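PDB 6RB7: putative N-acetylneuraminate lyase from [Ruminococcus] gnavus ATCC 29149, which belongs to the dihydrodipicolinate synthetase family of TIM-barrel proteins and occurs here as an assembly of four chains. Local coordinates for residues I169-Q174 / N199-V204; Q205-F210 / I234-A239; N193-A198 / E217-N222; A138-Y143 / A176-T181; G74-G79 / I110-C115. All coordinates share one frame; numbering follows the deposited sequence. Where two conformers were deposited one is given.

Contact 1: I169-Q174 / N199-V204; sequences IYNIPQ and NSSMPV
The side-chain amides of N171 and N199 are joined by a nearly straight bond, ND2 of N171 to OD1 of N199 at 2.8 Å with an N-H...O angle of 175°. The two side chains run side by side, their amide planes 28° apart, and both rotations are fixed from the far ends. OD1 of N171 takes the backbone N of L180, while ND2 of N199 donates to OG of S201 at 2.9 Å. That hydroxyl is bonded in turn to D206 at the start of helix 204-214. The backbone continues the pairing, S200 N to N171 O at 2.8 Å. Beside it OH of Y170 and OG of S200 share a bond of 2.8 Å; the ring reaches there because CG is anti to the backbone N (chi1 -161°). Further on, Q174, bent about CB-CG, gives NE2 to S200 O at 2.9 Å, whereas its OE1 and the backbone N of S201 are buried without a polar partner. P173 CG rests on S201 CB at 3.8 Å. After the parallel bridge of N171 with N199, one chain turns into helix 173-176 and the other into the loop before helix 204-214, as at the C-terminal mouth of a TIM barrel.

Contact 2: Q205-F210 / I234-A239; sequences QDIQMF and IGAEGA
I207 points its CG2 methyl into the bend of the chain at I234-A236, whereas Q208, one residue on, lays the base of its side chain across I234. The methyl of I207 is anti to the backbone N (chi1 -68° for CG1), and this sends it to CG2 of I234 at 3.9 Å, to CB of A236 at 3.9 Å and to the backbone N of A236 at 3.7 Å. One methyl thus meets both an isoleucine and the turn that follows it. Q208 and I234 cross obliquely, with CB of Q208 3.8 Å from CD1 of I234. The Q208 chain then folds at chi2 (-81°), leading its amide away from I234. OE1 meets Y278 and N274 of the second subunit, and NE2 meets Q212 of the same helix. The contact is van der Waals packing, without a polar bond between the segments, and buries 219 Å². The turn beneath I207 is a Schellman motif ending helix 228-234, with G235 at the positive phi of 137°. From it the chain runs into strand 238-241. Helix 204-214 lies over this exit and over the sheet: I207 also touches N199, I220 and N222, F210 reaches V197, and A236 packs on N222 of strand 219-222.

Contact 3: N193-A198 / E217-N222; sequences NVIGVA and EYIIFN. Unlike the reference sequence in segment 193-198: A198 (reference Lys).
The ring of Y218 presents its edge to the backbone N of G196, 3.9 Å from CD2, and its CE2 comes obliquely to within 3.3 Å of V194 O. A cation-pi contact with R33 engages the same ring. Its OH and V194 O are bridged by a water, 2.7 Å from the hydroxyl and 2.8 Å from the carbonyl, to which the water donates; V194 O is also bonded to R33. The second ring, that of F221, lies edge-on to the V197-A198 peptide. CG is anti to its own carbonyl carbon (chi1 -54°), bringing CD1 3.6 Å from V197 O.

Between the rings the backbones of strands 194-198 and 219-222 run parallel, 18° apart. I219 N donates to I195 O at 2.9 Å, V197 N to I219 O at 3.0 Å, and F221 N to V197 O at 2.8 Å, each donor in the carbonyl plane. All three oxygens also receive a CA-H, from Y218, G196 and I220. The first strand is irregular at I195-G196, where the positive phi of G196 suits a residue without a side chain. V197 and I220 lie alongside each other, facing helix 204-214 and L180, while A198, a departure from the reference sequence, and F221 lie on the other face, where they touch Y170 and V168 of the neighbouring strand 166-171. The strand pair is therefore held by backbone amides, with apolar side-chain contacts along the strands; a tyrosine hydroxyl, a water and an arginine meet at the end where the strands begin.

Contact 4: A138-Y143 / A176-T181; sequences AIPPIY and AGVALT
Apolar contacts between P140 and two small side chains make up most of this interface. CB of P140 lies 3.6 Å from CG2 of V178, the two side chains sliding past one another in opposite directions. The ring's CD, meanwhile, sits 3.9 Å from CB of A176, so one proline ring serves both residues. V178 places that methyl between its backbone N and carbonyl carbon (chi1 -68° for CG1), from where it also comes 3.8 Å from P141 O. A longer apolar approach links CG2 of I142 with CB of A176, at 4.2 Å. From the third subunit, Y143 packs on I139 and I142, and P309 on P141, so the loops also border a subunit interface.

Polar communication is indirect. A water accepts from Y143 N at 2.9 Å and donates to A176 O in a weak bond of 3.2 Å; the direct separation of Y143 N and A176 O, 4.1 Å, is too long for a bond. Backbone conformation sets this geometry: helix 173-176 stops at A176, G177 turns with a positive phi of 88°, and V178 comes back over the proline.

The touching parts are mostly loop, one leaving strand 135-138 and the other leading to helix 182-188, and the pair buries 200 Å². Helix 148-160 touches both segments, with W155 on P140, Y154 on P141 and I151 on V178, while E148 of that helix bonds T181, the N-cap of helix 182-188.

Contact 5: G74-G79 / I110-C115; sequences GVYVNG and IAHVAC
Y76, I110 and H112 form the tightly packed side of the contact. The edge of the Y76 ring meets I110, its CD1 3.8 Å from CG2 of I110 and the methyl in the ring plane. H112 runs alongside Y76, pointing the same way, and OH of Y76 comes obliquely to within 3.4 Å of CD2 of H112. With CG anti to the backbone N (chi1 179°), the imidazole lies where ND1 can donate to N78 O at 2.9 Å; the oxygen is close to the ring plane, although the donor is tilted 23° from the carbonyl plane. NE2 of the same ring is bonded to I139 N, so both ring nitrogens are engaged and its rotation is fixed from two sides. Backbone bonds tie the ladder beneath: I110 N to V75 O at 3.0 Å, V77 N to I110 O at 2.8 Å and H112 N to V77 O.

The other side is looser. V77 and A111 pair across the bridge, but CB of A111 comes no nearer than 4.6 Å, to V77 O. At the strand ends N78 turns with positive phi, and a water donates to H112 O at 2.7 Å while accepting a weak bond from N78 ND2; R92 shares the same carbonyl. Helix 89-103 covers this face, V95 on V77 and L96 on A111, whereas Y76 and I110 turn inward to A137. Parallel strands 74-77 and 108-112, joined through helix 89-103, form a beta-alpha-beta unit of the TIM barrel, with H112 at the C-terminal rim.

In the fold
Along the chain contact 5 closes before all the others open, and contact 4 closes before contacts 2 and 3; contacts 1 and 3, 1 and 4, and 2 and 3 interleave. All but contact 4 reach the same parallel barrel sheet, while contact 4 joins the loop after strand 135-138 to the one after helix 173-176. Contacts 1 and 4 have centres about 9 Å apart, as do 2 and 3; contacts 2 and 5 are the most distant, with centres about 20 Å apart. Backbone bonds such as N171 N to A198 O and G238 O to N222 N pass the ladder from contact to contact. Contacts 1 and 2 both touch the second subunit, and contacts 1 and 4 the third, linking barrel and assembly.

Contact 1: I169-Q174 / N199-V204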
# COMPACT_ATOMS: atom_id res chain seq x y z
N ILE A 169 5.65 -14.56 -19.05
CA ILE A 169 5.40 -14.21 -17.63
C ILE A 169 4.25 -13.22 -17.59
O ILE A 169 4.30 -12.24 -18.35
CB ILE A 169 6.67 -13.57 -17.05
CG1 ILE A 169 7.84 -14.53 -17.09
CG2 ILE A 169 6.39 -12.99 -15.67
CD1 ILE A 169 9.18 -13.81 -16.97
N TYR A 170 3.28 -13.43 -16.71
CA TYR A 170 2.16 -12.47 -16.54
C TYR A 170 2.41 -11.69 -15.25
O TYR A 170 2.30 -12.26 -14.15
CB TYR A 170 0.82 -13.18 -16.59
CG TYR A 170 -0.33 -12.25 -16.87
CD1 TYR A 170 -0.73 -11.33 -15.94
CD2 TYR A 170 -1.00 -12.27 -18.09
CE1 TYR A 170 -1.81 -10.49 -16.17
CE2 TYR A 170 -2.03 -11.38 -18.36
CZ TYR A 170 -2.41 -10.46 -17.41
OH TYR A 170 -3.45 -9.59 -17.62
N ASN A 171 2.72 -10.39 -15.39
CA ASN A 171 3.01 -9.51 -14.24
C ASN A 171 1.73 -8.80 -13.82
O ASN A 171 1.19 -8.03 -14.60
CB ASN A 171 4.12 -8.52 -14.58
CG ASN A 171 4.56 -7.69 -13.41
OD1 ASN A 171 4.73 -8.23 -12.32
ND2 ASN A 171 4.71 -6.38 -13.60
N ILE A 172 1.24 -9.09 -12.63
CA ILE A 172 -0.02 -8.49 -12.11
C ILE A 172 0.11 -8.30 -10.61
O ILE A 172 -0.55 -8.97 -9.81
CB ILE A 172 -1.23 -9.31 -12.58
CG1 ILE A 172 -2.54 -8.64 -12.15
CG2 ILE A 172 -1.13 -10.77 -12.18
CD1 ILE A 172 -3.67 -8.84 -13.13
N PRO A 173 1.02 -7.40 -10.17
CA PRO A 173 1.36 -7.30 -8.75
C PRO A 173 0.16 -6.92 -7.89
O PRO A 173 0.12 -7.35 -6.71
CB PRO A 173 2.47 -6.27 -8.66
CG PRO A 173 2.40 -5.53 -9.98
CD PRO A 173 1.83 -6.50 -10.99
N GLN A 174 -0.76 -6.15 -8.43
CA GLN A 174 -1.96 -5.66 -7.69
C GLN A 174 -2.81 -6.82 -7.20
O GLN A 174 -3.50 -6.66 -6.18
CB GLN A 174 -2.92 -4.89 -8.60
CG GLN A 174 -2.37 -3.73 -9.37
CD GLN A 174 -1.98 -4.15 -10.76
OE1 GLN A 174 -1.07 -4.94 -10.91
NE2 GLN A 174 -2.67 -3.63 -11.77
N ASN A 199 2.23 -7.44 -19.25
CA ASN A 199 2.37 -6.50 -18.10
C ASN A 199 1.02 -5.88 -17.77
O ASN A 199 0.55 -5.01 -18.55
CB ASN A 199 3.37 -5.41 -18.37
CG ASN A 199 3.65 -4.70 -17.06
OD1 ASN A 199 4.14 -5.35 -16.14
ND2 ASN A 199 3.21 -3.46 -16.91
N SER A 200 0.52 -6.18 -16.57
CA SER A 200 -0.78 -5.62 -16.10
C SER A 200 -0.58 -4.69 -14.89
O SER A 200 -1.59 -4.18 -14.41
CB SER A 200 -1.80 -6.67 -15.82
OG SER A 200 -2.34 -7.11 -17.08
N SER A 201 0.65 -4.40 -14.49
CA SER A 201 0.90 -3.32 -13.53
C SER A 201 0.48 -2.01 -14.20
O SER A 201 0.45 -1.93 -15.44
CB SER A 201 2.34 -3.29 -13.09
OG SER A 201 3.18 -2.76 -14.11
N MET A 202 0.16 -1.00 -13.41
CA MET A 202 -0.33 0.26 -13.99
C MET A 202 0.74 1.15 -14.60
O MET A 202 0.45 1.86 -15.57
CB MET A 202 -1.19 1.03 -12.99
CG MET A 202 -2.45 0.28 -12.59
SD MET A 202 -3.47 -0.28 -13.93
CE MET A 202 -3.99 1.30 -14.61
N PRO A 203 1.99 1.24 -14.09
CA PRO A 203 2.96 2.14 -14.70
C PRO A 203 3.37 1.67 -16.10
O PRO A 203 3.86 0.56 -16.26
CB PRO A 203 4.14 2.16 -13.75
CG PRO A 203 3.57 1.68 -12.42
CD PRO A 203 2.50 0.67 -12.83
N VAL A 204 3.23 2.52 -17.12
CA VAL A 204 3.81 2.19 -18.46
C VAL A 204 5.32 2.23 -18.34
O VAL A 204 5.98 1.62 -19.16
CB VAL A 204 3.28 3.09 -19.57
CG1 VAL A 204 1.78 2.87 -19.76
CG2 VAL A 204 3.60 4.54 -19.33

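Contact 2: Q205-F210 / I234-A239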
# COMPACT_ATOMS: atom_id res chain seq x y z
N GLN A 205 5.89 2.87 -17.31
CA GLN A 205 7.33 2.80 -17.06
C GLN A 205 7.73 1.32 -16.98
O GLN A 205 8.87 1.01 -17.37
CB GLN A 205 7.72 3.58 -15.81
CG GLN A 205 9.21 3.61 -15.61
CD GLN A 205 9.59 4.47 -14.42
OE1 GLN A 205 8.84 5.37 -14.02
NE2 GLN A 205 10.82 4.32 -13.98
N ASP A 206 6.90 0.45 -16.39
CA ASP A 206 7.30 -0.96 -16.23
C ASP A 206 7.46 -1.60 -17.62
O ASP A 206 8.44 -2.38 -17.81
CB ASP A 206 6.29 -1.73 -15.39
CG ASP A 206 6.31 -1.36 -13.92
OD1 ASP A 206 7.30 -0.69 -13.49
OD2 ASP A 206 5.40 -1.82 -13.16
N ILE A 207 6.58 -1.29 -18.56
CA ILE A 207 6.70 -1.76 -19.96
C ILE A 207 8.05 -1.30 -20.53
O ILE A 207 8.81 -2.10 -21.08
CB ILE A 207 5.50 -1.30 -20.79
CG1 ILE A 207 4.25 -2.03 -20.31
CG2 ILE A 207 5.77 -1.53 -22.27
CD1 ILE A 207 2.97 -1.52 -20.94
N GLN A 208 8.33 0.00 -20.40
CA GLN A 208 9.57 0.59 -20.93
C GLN A 208 10.78 -0.09 -20.33
O GLN A 208 11.75 -0.38 -21.05
CB GLN A 208 9.53 2.11 -20.63
CG GLN A 208 10.67 2.86 -21.27
CD GLN A 208 11.98 2.81 -20.52
OE1 GLN A 208 12.04 2.87 -19.27
NE2 GLN A 208 13.06 2.76 -21.29
N MET A 209 10.79 -0.33 -19.02
CA MET A 209 11.99 -0.89 -18.35
C MET A 209 12.16 -2.34 -18.79
O MET A 209 13.32 -2.77 -19.01
CB MET A 209 11.89 -0.75 -16.84
CG MET A 209 12.03 0.72 -16.44
SD MET A 209 12.09 0.95 -14.66
CE MET A 209 10.55 0.23 -14.13
N PHE A 210 11.08 -3.11 -18.85
CA PHE A 210 11.19 -4.53 -19.25
C PHE A 210 11.73 -4.58 -20.70
O PHE A 210 12.61 -5.40 -21.03
CB PHE A 210 9.87 -5.26 -19.15
CG PHE A 210 9.35 -5.53 -17.77
CD1 PHE A 210 10.19 -5.88 -16.73
CD2 PHE A 210 8.00 -5.44 -17.51
CE1 PHE A 210 9.68 -6.13 -15.47
CE2 PHE A 210 7.49 -5.74 -16.26
CZ PHE A 210 8.33 -6.01 -15.23
N ILE A 234 5.11 3.10 -25.97
CA ILE A 234 6.36 3.13 -25.18
C ILE A 234 7.09 1.79 -25.31
O ILE A 234 8.19 1.70 -24.75
CB ILE A 234 6.10 3.54 -23.73
CG1 ILE A 234 7.34 4.24 -23.14
CG2 ILE A 234 5.65 2.34 -22.90
CD1 ILE A 234 7.07 4.84 -21.76
N GLY A 235 6.55 0.83 -26.05
CA GLY A 235 7.34 -0.36 -26.41
C GLY A 235 6.64 -1.70 -26.31
O GLY A 235 7.30 -2.70 -26.64
N ALA A 236 5.39 -1.75 -25.90
CA ALA A 236 4.64 -3.02 -25.94
C ALA A 236 4.23 -3.26 -27.39
O ALA A 236 3.46 -2.47 -27.93
CB ALA A 236 3.41 -2.97 -25.05
N GLU A 237 4.65 -4.35 -28.01
CA GLU A 237 4.27 -4.67 -29.40
C GLU A 237 3.08 -5.64 -29.42
O GLU A 237 2.53 -5.87 -30.47
CB GLU A 237 5.46 -5.32 -30.09
CG GLU A 237 6.64 -4.34 -30.22
CD GLU A 237 7.97 -5.13 -30.33
OE1 GLU A 237 8.48 -5.93 -29.33
OE2 GLU A 237 8.52 -4.99 -31.45
N GLY A 238 2.71 -6.17 -28.27
CA GLY A 238 1.49 -6.99 -28.13
C GLY A 238 0.53 -6.38 -27.14
O GLY A 238 0.85 -5.41 -26.47
N ALA A 239 -0.65 -6.95 -27.09
CA ALA A 239 -1.75 -6.43 -26.28
C ALA A 239 -2.68 -7.58 -25.93
O ALA A 239 -3.19 -8.23 -26.86
CB ALA A 239 -2.45 -5.34 -27.01

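Contact 3: N193-A198 / E217-N222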
# COMPACT_ATOMS: atom_id res chain seq x y z
N ASN A 193 13.25 -20.29 -23.42
CA ASN A 193 11.83 -20.37 -23.83
C ASN A 193 11.08 -19.09 -23.46
O ASN A 193 10.03 -18.84 -24.04
CB ASN A 193 11.11 -21.57 -23.23
CG ASN A 193 11.62 -22.86 -23.84
OD1 ASN A 193 12.61 -22.85 -24.56
ND2 ASN A 193 11.01 -23.97 -23.50
N VAL A 194 11.58 -18.31 -22.51
CA VAL A 194 10.89 -17.04 -22.11
C VAL A 194 10.96 -16.08 -23.30
O VAL A 194 12.05 -15.73 -23.74
CB VAL A 194 11.49 -16.44 -20.84
CG1 VAL A 194 10.88 -15.08 -20.54
CG2 VAL A 194 11.23 -17.39 -19.64
N ILE A 195 9.79 -15.62 -23.76
CA ILE A 195 9.67 -14.69 -24.90
C ILE A 195 9.28 -13.31 -24.42
O ILE A 195 9.34 -12.39 -25.24
CB ILE A 195 8.69 -15.19 -25.98
CG1 ILE A 195 7.26 -15.34 -25.47
CG2 ILE A 195 9.21 -16.47 -26.62
CD1 ILE A 195 6.23 -15.38 -26.58
N GLY A 196 8.92 -13.15 -23.14
CA GLY A 196 8.54 -11.81 -22.68
C GLY A 196 7.48 -11.83 -21.61
O GLY A 196 7.41 -12.78 -20.84
N VAL A 197 6.79 -10.72 -21.50
CA VAL A 197 6.01 -10.35 -20.29
C VAL A 197 4.68 -9.78 -20.74
O VAL A 197 4.68 -8.84 -21.55
CB VAL A 197 6.72 -9.31 -19.41
CG1 VAL A 197 5.92 -9.01 -18.17
CG2 VAL A 197 8.13 -9.74 -19.07
N ALA A 198 3.59 -10.29 -20.22
CA ALA A 198 2.28 -9.62 -20.28
C ALA A 198 2.17 -8.74 -19.05
O ALA A 198 2.15 -9.28 -17.92
CB ALA A 198 1.18 -10.62 -20.40
N GLU A 217 14.52 -9.32 -28.96
CA GLU A 217 14.15 -10.76 -28.99
C GLU A 217 13.08 -11.07 -27.96
O GLU A 217 12.74 -12.25 -27.84
CB GLU A 217 15.36 -11.64 -28.75
CG GLU A 217 16.33 -11.52 -29.90
CD GLU A 217 17.25 -12.70 -29.96
OE1 GLU A 217 18.05 -12.85 -29.01
OE2 GLU A 217 17.15 -13.46 -30.90
N TYR A 218 12.46 -10.06 -27.34
CA TYR A 218 11.39 -10.26 -26.36
C TYR A 218 10.25 -9.34 -26.71
O TYR A 218 10.44 -8.33 -27.41
CB TYR A 218 11.90 -9.99 -24.94
CG TYR A 218 12.96 -10.95 -24.49
CD1 TYR A 218 14.29 -10.78 -24.88
CD2 TYR A 218 12.65 -12.01 -23.67
CE1 TYR A 218 15.26 -11.67 -24.47
CE2 TYR A 218 13.62 -12.90 -23.24
CZ TYR A 218 14.93 -12.73 -23.65
OH TYR A 218 15.89 -13.62 -23.26
N ILE A 219 9.06 -9.74 -26.31
CA ILE A 219 7.83 -8.95 -26.52
C ILE A 219 7.20 -8.65 -25.17
O ILE A 219 7.12 -9.53 -24.28
CB ILE A 219 6.84 -9.63 -27.47
CG1 ILE A 219 5.65 -8.73 -27.74
CG2 ILE A 219 6.39 -11.00 -26.96
CD1 ILE A 219 4.81 -9.17 -28.91
N ILE A 220 6.77 -7.40 -25.02
CA ILE A 220 5.94 -6.99 -23.87
C ILE A 220 4.51 -6.80 -24.37
O ILE A 220 4.31 -6.15 -25.43
CB ILE A 220 6.46 -5.72 -23.17
CG1 ILE A 220 7.98 -5.77 -22.97
CG2 ILE A 220 5.69 -5.54 -21.88
CD1 ILE A 220 8.49 -6.96 -22.19
N PHE A 221 3.57 -7.40 -23.69
CA PHE A 221 2.15 -7.23 -24.01
C PHE A 221 1.52 -6.21 -23.06
O PHE A 221 1.72 -6.29 -21.84
CB PHE A 221 1.34 -8.50 -23.89
CG PHE A 221 1.84 -9.69 -24.67
CD1 PHE A 221 2.86 -10.48 -24.18
CD2 PHE A 221 1.32 -9.99 -25.93
CE1 PHE A 221 3.28 -11.61 -24.86
CE2 PHE A 221 1.78 -11.08 -26.63
CZ PHE A 221 2.76 -11.87 -26.10
N ASN A 222 0.81 -5.23 -23.60
CA ASN A 222 0.08 -4.28 -22.74
C ASN A 222 -1.13 -5.00 -22.12
O ASN A 222 -2.02 -5.48 -22.88
CB ASN A 222 -0.40 -3.09 -23.55
CG ASN A 222 -1.10 -2.07 -22.67
OD1 ASN A 222 -0.43 -1.24 -22.11
ND2 ASN A 222 -2.43 -2.18 -22.52
O HOH W 1 14.62 -15.90 -22.75

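Contact 4: A138-Y143 / A176-T181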
# COMPACT_ATOMS: atom_id res chain seq x y z
N ALA A 138 2.08 -17.72 -17.35
CA ALA A 138 1.88 -17.95 -15.91
C ALA A 138 1.96 -16.63 -15.15
O ALA A 138 2.95 -15.91 -15.26
CB ALA A 138 2.90 -18.92 -15.39
N ILE A 139 0.91 -16.38 -14.38
CA ILE A 139 0.99 -15.43 -13.24
C ILE A 139 2.00 -15.96 -12.24
O ILE A 139 2.41 -17.14 -12.30
CB ILE A 139 -0.39 -15.20 -12.62
CG1 ILE A 139 -1.01 -16.47 -12.04
CG2 ILE A 139 -1.30 -14.48 -13.60
CD1 ILE A 139 -2.18 -16.19 -11.14
N PRO A 140 2.43 -15.16 -11.27
CA PRO A 140 3.25 -15.66 -10.19
C PRO A 140 2.41 -16.50 -9.23
O PRO A 140 1.17 -16.52 -9.25
CB PRO A 140 3.72 -14.39 -9.43
CG PRO A 140 3.28 -13.23 -10.26
CD PRO A 140 2.12 -13.73 -11.09
N PRO A 141 3.09 -17.15 -8.25
CA PRO A 141 2.38 -17.72 -7.11
C PRO A 141 1.58 -16.62 -6.40
O PRO A 141 2.02 -15.47 -6.33
CB PRO A 141 3.51 -18.23 -6.21
CG PRO A 141 4.69 -18.44 -7.17
CD PRO A 141 4.56 -17.30 -8.17
N ILE A 142 0.43 -17.00 -5.89
CA ILE A 142 -0.51 -16.03 -5.26
C ILE A 142 -0.68 -16.31 -3.75
O ILE A 142 -0.25 -17.38 -3.26
CB ILE A 142 -1.88 -16.04 -5.97
CG1 ILE A 142 -2.63 -17.36 -5.83
CG2 ILE A 142 -1.65 -15.67 -7.42
CD1 ILE A 142 -4.05 -17.28 -6.27
N TYR A 143 -1.40 -15.40 -3.09
CA TYR A 143 -1.81 -15.49 -1.66
C TYR A 143 -0.61 -15.30 -0.75
O TYR A 143 -0.44 -14.19 -0.27
CB TYR A 143 -2.60 -16.75 -1.33
CG TYR A 143 -3.24 -16.70 0.02
CD1 TYR A 143 -4.42 -16.03 0.22
CD2 TYR A 143 -2.68 -17.33 1.11
CE1 TYR A 143 -5.01 -15.95 1.47
CE2 TYR A 143 -3.26 -17.29 2.36
CZ TYR A 143 -4.45 -16.61 2.54
OH TYR A 143 -5.09 -16.55 3.77
N ALA A 176 -1.65 -10.50 -7.60
CA ALA A 176 -0.79 -11.61 -7.14
C ALA A 176 -0.09 -11.28 -5.83
O ALA A 176 0.24 -12.25 -5.10
CB ALA A 176 0.22 -11.96 -8.20
N GLY A 177 0.20 -10.00 -5.54
CA GLY A 177 0.87 -9.56 -4.32
C GLY A 177 2.37 -9.55 -4.41
O GLY A 177 3.05 -9.12 -3.44
N VAL A 178 2.92 -10.02 -5.53
CA VAL A 178 4.36 -9.99 -5.83
C VAL A 178 4.52 -9.47 -7.26
O VAL A 178 3.63 -9.70 -8.07
CB VAL A 178 5.05 -11.36 -5.65
CG1 VAL A 178 5.09 -11.79 -4.19
CG2 VAL A 178 4.39 -12.44 -6.48
N ALA A 179 5.67 -8.86 -7.53
CA ALA A 179 6.00 -8.28 -8.85
C ALA A 179 7.11 -9.06 -9.53
O ALA A 179 8.04 -9.57 -8.89
CB ALA A 179 6.40 -6.83 -8.65
N LEU A 180 7.09 -9.00 -10.86
CA LEU A 180 8.27 -9.25 -11.68
C LEU A 180 9.21 -8.06 -11.55
O LEU A 180 8.99 -7.03 -12.17
CB LEU A 180 7.89 -9.49 -13.14
CG LEU A 180 9.09 -9.76 -14.05
CD1 LEU A 180 9.76 -11.07 -13.71
CD2 LEU A 180 8.65 -9.74 -15.50
N THR A 181 10.24 -8.22 -10.73
CA THR A 181 11.27 -7.17 -10.57
C THR A 181 12.27 -7.25 -11.72
O THR A 181 12.37 -8.27 -12.41
CB THR A 181 12.01 -7.36 -9.26
OG1 THR A 181 12.66 -8.63 -9.24
CG2 THR A 181 11.07 -7.20 -8.09
O HOH W 2 -2.65 -12.95 -4.05

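Contact 5: G74-G79 / I110-C115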
# COMPACT_ATOMS: atom_id res chain seq x y z
N GLY A 74 -4.86 -13.44 -32.05
CA GLY A 74 -4.81 -14.65 -31.24
C GLY A 74 -5.76 -14.58 -30.10
O GLY A 74 -6.51 -13.60 -29.98
N VAL A 75 -5.70 -15.58 -29.25
CA VAL A 75 -6.50 -15.62 -28.01
C VAL A 75 -5.60 -16.04 -26.84
O VAL A 75 -4.63 -16.86 -27.02
CB VAL A 75 -7.74 -16.51 -28.08
CG1 VAL A 75 -8.80 -15.89 -28.95
CG2 VAL A 75 -7.41 -17.92 -28.53
N TYR A 76 -5.88 -15.47 -25.68
CA TYR A 76 -5.18 -15.74 -24.41
C TYR A 76 -6.16 -16.53 -23.57
O TYR A 76 -7.16 -16.01 -23.10
CB TYR A 76 -4.75 -14.42 -23.77
CG TYR A 76 -4.19 -14.57 -22.38
CD1 TYR A 76 -2.93 -15.10 -22.19
CD2 TYR A 76 -4.87 -14.11 -21.29
CE1 TYR A 76 -2.38 -15.23 -20.92
CE2 TYR A 76 -4.35 -14.25 -20.00
CZ TYR A 76 -3.12 -14.82 -19.82
OH TYR A 76 -2.63 -14.94 -18.57
N VAL A 77 -5.90 -17.85 -23.45
CA VAL A 77 -6.91 -18.80 -22.94
C VAL A 77 -6.64 -19.15 -21.47
O VAL A 77 -5.48 -19.41 -21.11
CB VAL A 77 -6.89 -20.04 -23.83
CG1 VAL A 77 -7.95 -21.03 -23.37
CG2 VAL A 77 -7.06 -19.68 -25.29
N ASN A 78 -7.70 -19.23 -20.67
CA ASN A 78 -7.64 -19.67 -19.26
C ASN A 78 -6.77 -18.70 -18.45
O ASN A 78 -6.15 -19.14 -17.49
CB ASN A 78 -7.17 -21.13 -19.12
CG ASN A 78 -8.17 -22.11 -19.64
OD1 ASN A 78 -9.38 -21.91 -19.49
ND2 ASN A 78 -7.68 -23.17 -20.29
N GLY A 79 -6.83 -17.41 -18.78
CA GLY A 79 -6.33 -16.36 -17.88
C GLY A 79 -7.32 -16.06 -16.76
O GLY A 79 -8.38 -16.71 -16.67
N ILE A 110 -2.18 -18.52 -26.83
CA ILE A 110 -1.37 -18.47 -25.60
C ILE A 110 -2.24 -19.08 -24.50
O ILE A 110 -3.35 -18.56 -24.26
CB ILE A 110 -0.99 -17.02 -25.26
CG1 ILE A 110 -0.24 -16.32 -26.39
CG2 ILE A 110 -0.21 -17.01 -23.94
CD1 ILE A 110 -0.01 -14.84 -26.14
N ALA A 111 -1.79 -20.17 -23.91
CA ALA A 111 -2.54 -20.88 -22.84
C ALA A 111 -1.93 -20.53 -21.48
O ALA A 111 -0.80 -20.87 -21.21
CB ALA A 111 -2.52 -22.36 -23.07
N HIS A 112 -2.67 -19.77 -20.69
CA HIS A 112 -2.31 -19.50 -19.29
C HIS A 112 -2.51 -20.78 -18.49
O HIS A 112 -3.64 -21.29 -18.47
CB HIS A 112 -3.12 -18.34 -18.74
CG HIS A 112 -2.76 -18.08 -17.31
ND1 HIS A 112 -3.59 -18.42 -16.27
CD2 HIS A 112 -1.61 -17.61 -16.76
CE1 HIS A 112 -2.99 -18.09 -15.13
NE2 HIS A 112 -1.74 -17.64 -15.40
N VAL A 113 -1.43 -21.29 -17.88
CA VAL A 113 -1.47 -22.63 -17.23
C VAL A 113 -1.18 -22.55 -15.74
O VAL A 113 -1.21 -23.60 -15.09
CB VAL A 113 -0.50 -23.58 -17.95
CG1 VAL A 113 -0.95 -23.86 -19.37
CG2 VAL A 113 0.95 -23.13 -17.85
N ALA A 114 -0.98 -21.37 -15.17
CA ALA A 114 -0.66 -21.27 -13.74
C ALA A 114 -1.89 -21.66 -12.92
O ALA A 114 -3.03 -21.16 -13.16
CB ALA A 114 -0.18 -19.88 -13.39
N CYS A 115 -1.63 -22.46 -11.91
CA CYS A 115 -2.58 -22.90 -10.87
C CYS A 115 -1.99 -22.56 -9.50
O CYS A 115 -0.84 -22.17 -9.37
CB CYS A 115 -2.79 -24.40 -10.93
SG CYS A 115 -3.46 -24.94 -12.52
O HOH W 3 -5.04 -23.64 -18.42